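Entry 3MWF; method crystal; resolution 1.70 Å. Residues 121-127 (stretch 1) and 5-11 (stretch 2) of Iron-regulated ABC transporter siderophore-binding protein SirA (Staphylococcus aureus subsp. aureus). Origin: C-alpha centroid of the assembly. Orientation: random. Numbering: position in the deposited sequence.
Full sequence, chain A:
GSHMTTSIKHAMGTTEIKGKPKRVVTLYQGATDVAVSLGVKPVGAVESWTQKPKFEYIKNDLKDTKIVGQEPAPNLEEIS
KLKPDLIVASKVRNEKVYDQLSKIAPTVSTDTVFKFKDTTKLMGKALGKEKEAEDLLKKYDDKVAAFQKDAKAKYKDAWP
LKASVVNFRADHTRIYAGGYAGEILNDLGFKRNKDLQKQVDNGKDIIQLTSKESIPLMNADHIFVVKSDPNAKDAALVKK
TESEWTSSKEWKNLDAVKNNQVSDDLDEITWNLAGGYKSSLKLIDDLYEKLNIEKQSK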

# COMPACT_ATOMS: atom_id res chain seq x y z
N LYS A 121 -11.74 3.52 7.08
CA LYS A 121 -12.93 3.25 7.92
C LYS A 121 -12.61 3.25 9.41
O LYS A 121 -13.29 3.92 10.19
CB LYS A 121 -13.56 1.91 7.54
CG LYS A 121 -14.25 1.92 6.20
CD LYS A 121 -14.64 0.49 5.79
CE LYS A 121 -14.36 0.26 4.30
NZ LYS A 121 -15.01 -1.00 3.78
N LEU A 122 -11.57 2.52 9.81
CA LEU A 122 -11.15 2.46 11.21
C LEU A 122 -10.80 3.85 11.75
O LEU A 122 -11.22 4.22 12.84
CB LEU A 122 -9.96 1.53 11.39
CG LEU A 122 -9.40 1.42 12.81
CD1 LEU A 122 -10.45 0.90 13.78
CD2 LEU A 122 -8.21 0.49 12.82
N MET A 123 -10.00 4.58 10.99
CA MET A 123 -9.56 5.89 11.46
C MET A 123 -10.70 6.89 11.45
O MET A 123 -10.75 7.75 12.34
CB MET A 123 -8.34 6.37 10.69
CG MET A 123 -7.09 5.55 11.01
SD MET A 123 -5.58 6.09 10.18
CE MET A 123 -5.38 7.70 10.95
N GLY A 124 -11.62 6.73 10.50
CA GLY A 124 -12.84 7.55 10.47
C GLY A 124 -13.58 7.42 11.80
O GLY A 124 -13.97 8.43 12.42
N LYS A 125 -13.78 6.18 12.24
CA LYS A 125 -14.47 5.91 13.51
C LYS A 125 -13.70 6.42 14.73
O LYS A 125 -14.28 7.05 15.62
CB LYS A 125 -14.79 4.42 13.65
CG LYS A 125 -15.76 4.12 14.79
CD LYS A 125 -16.44 2.76 14.64
CE LYS A 125 -17.24 2.38 15.90
NZ LYS A 125 -18.27 3.41 16.29
N ALA A 126 -12.39 6.17 14.75
CA ALA A 126 -11.55 6.50 15.89
C ALA A 126 -11.43 8.01 16.06
O ALA A 126 -11.36 8.50 17.20
CB ALA A 126 -10.16 5.86 15.74
N LEU A 127 -11.43 8.73 14.94
CA LEU A 127 -11.19 10.18 14.94
C LEU A 127 -12.46 11.03 14.99
O LEU A 127 -12.36 12.27 15.07
CB LEU A 127 -10.36 10.60 13.72
CG LEU A 127 -8.90 10.16 13.71
CD1 LEU A 127 -8.31 10.33 12.31
CD2 LEU A 127 -8.13 11.00 14.69
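Stretch 2, residues 5-11: TTSIKHA

Residues 6-10 of stretch 2 form an extended β-strand that runs nearly antiparallel to the helix of stretch 1, with 162° between their N-to-C directions (signed crossing angle -162°) and a closest approach of the axes of 9.2 Å. In this register the CA of I8 lies 7.2 Å from the CA of A126, and the CA of H10 lies 7.8 Å from the CA of L122; the two-residue step from I8 to H10 spans about the same length as the four-residue step from L122 to A126, roughly one helical turn. The alternation of the strand directs the CA-to-CB bonds of T6, I8 and H10 toward the helix, whereas that of S7 points away.

I8 is the centre of the contact. Its side chain adopts chi1 m (-67°) and chi2 t (172°), an extended arrangement that carries CD1 to 3.4 Å from the CA of A126 and 3.6 Å from its CB. A126 has no side-chain atom beyond CB, and I8 packs against both its CA and its CB. The CG2 branch of I8 meets L122 instead, at 3.7 Å from L122 CD1. L122 leaves its CA sideways, but with chi1 t (178°) and chi2 p (60°) its end comes nearer the strand; the same CD1 also lies 4.2 Å from the CB of H10. H10 itself is at chi1 p (55°), and its ring nitrogens are hydrogen-bonded outside the two stretches.

K125 lies beside these apolar contacts. Its chain is extended through chi1, chi2 and chi3, all t, before turning at chi4 (p, 56°), and it follows the strand toward its N-terminal end: CG lies 4.2 Å from I8 CG1, CE 4.0 Å from S7 O, and NZ 4.0 Å from T6 CG2. No hydrogen bond joins the two stretches, and the contact, burying 264 Å² in total, rests on packing.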

# COMPACT_ATOMS: atom_id res chain seq x y z
N THR A 5 -17.16 9.37 24.68
CA THR A 5 -16.62 7.97 24.75
C THR A 5 -17.08 7.11 23.57
O THR A 5 -18.28 7.08 23.24
CB THR A 5 -16.93 7.29 26.12
OG1 THR A 5 -15.93 7.67 27.08
CG2 THR A 5 -16.93 5.76 26.01
N THR A 6 -16.12 6.44 22.92
CA THR A 6 -16.38 5.56 21.78
C THR A 6 -15.63 4.24 21.95
O THR A 6 -14.41 4.24 22.22
CB THR A 6 -15.91 6.21 20.46
OG1 THR A 6 -16.34 7.58 20.42
CG2 THR A 6 -16.47 5.46 19.25
N SER A 7 -16.34 3.13 21.80
CA SER A 7 -15.74 1.80 21.85
C SER A 7 -15.51 1.28 20.44
O SER A 7 -16.44 1.25 19.62
CB SER A 7 -16.60 0.83 22.67
OG SER A 7 -15.96 -0.44 22.80
N ILE A 8 -14.28 0.86 20.16
CA ILE A 8 -13.93 0.37 18.83
C ILE A 8 -13.42 -1.07 18.86
O ILE A 8 -12.50 -1.38 19.61
CB ILE A 8 -12.85 1.28 18.21
CG1 ILE A 8 -13.45 2.67 17.93
CG2 ILE A 8 -12.26 0.64 16.95
CD1 ILE A 8 -12.46 3.67 17.50
N LYS A 9 -14.03 -1.92 18.04
CA LYS A 9 -13.55 -3.29 17.81
C LYS A 9 -12.52 -3.28 16.67
O LYS A 9 -12.83 -2.80 15.58
CB LYS A 9 -14.72 -4.19 17.40
CG LYS A 9 -15.53 -4.77 18.55
CD LYS A 9 -16.87 -5.31 18.04
CE LYS A 9 -17.58 -6.20 19.06
NZ LYS A 9 -17.89 -5.49 20.33
N HIS A 10 -11.32 -3.80 16.90
CA HIS A 10 -10.30 -3.74 15.86
C HIS A 10 -9.49 -5.02 15.87
O HIS A 10 -9.87 -5.99 16.56
CB HIS A 10 -9.42 -2.48 16.06
CG HIS A 10 -8.81 -2.40 17.41
ND1 HIS A 10 -7.64 -3.04 17.74
CD2 HIS A 10 -9.23 -1.78 18.54
CE1 HIS A 10 -7.36 -2.82 19.01
NE2 HIS A 10 -8.31 -2.06 19.52
N ALA A 11 -8.39 -5.06 15.12
CA ALA A 11 -7.67 -6.31 14.93
C ALA A 11 -7.03 -6.88 16.19
O ALA A 11 -6.75 -8.08 16.25
CB ALA A 11 -6.60 -6.17 13.79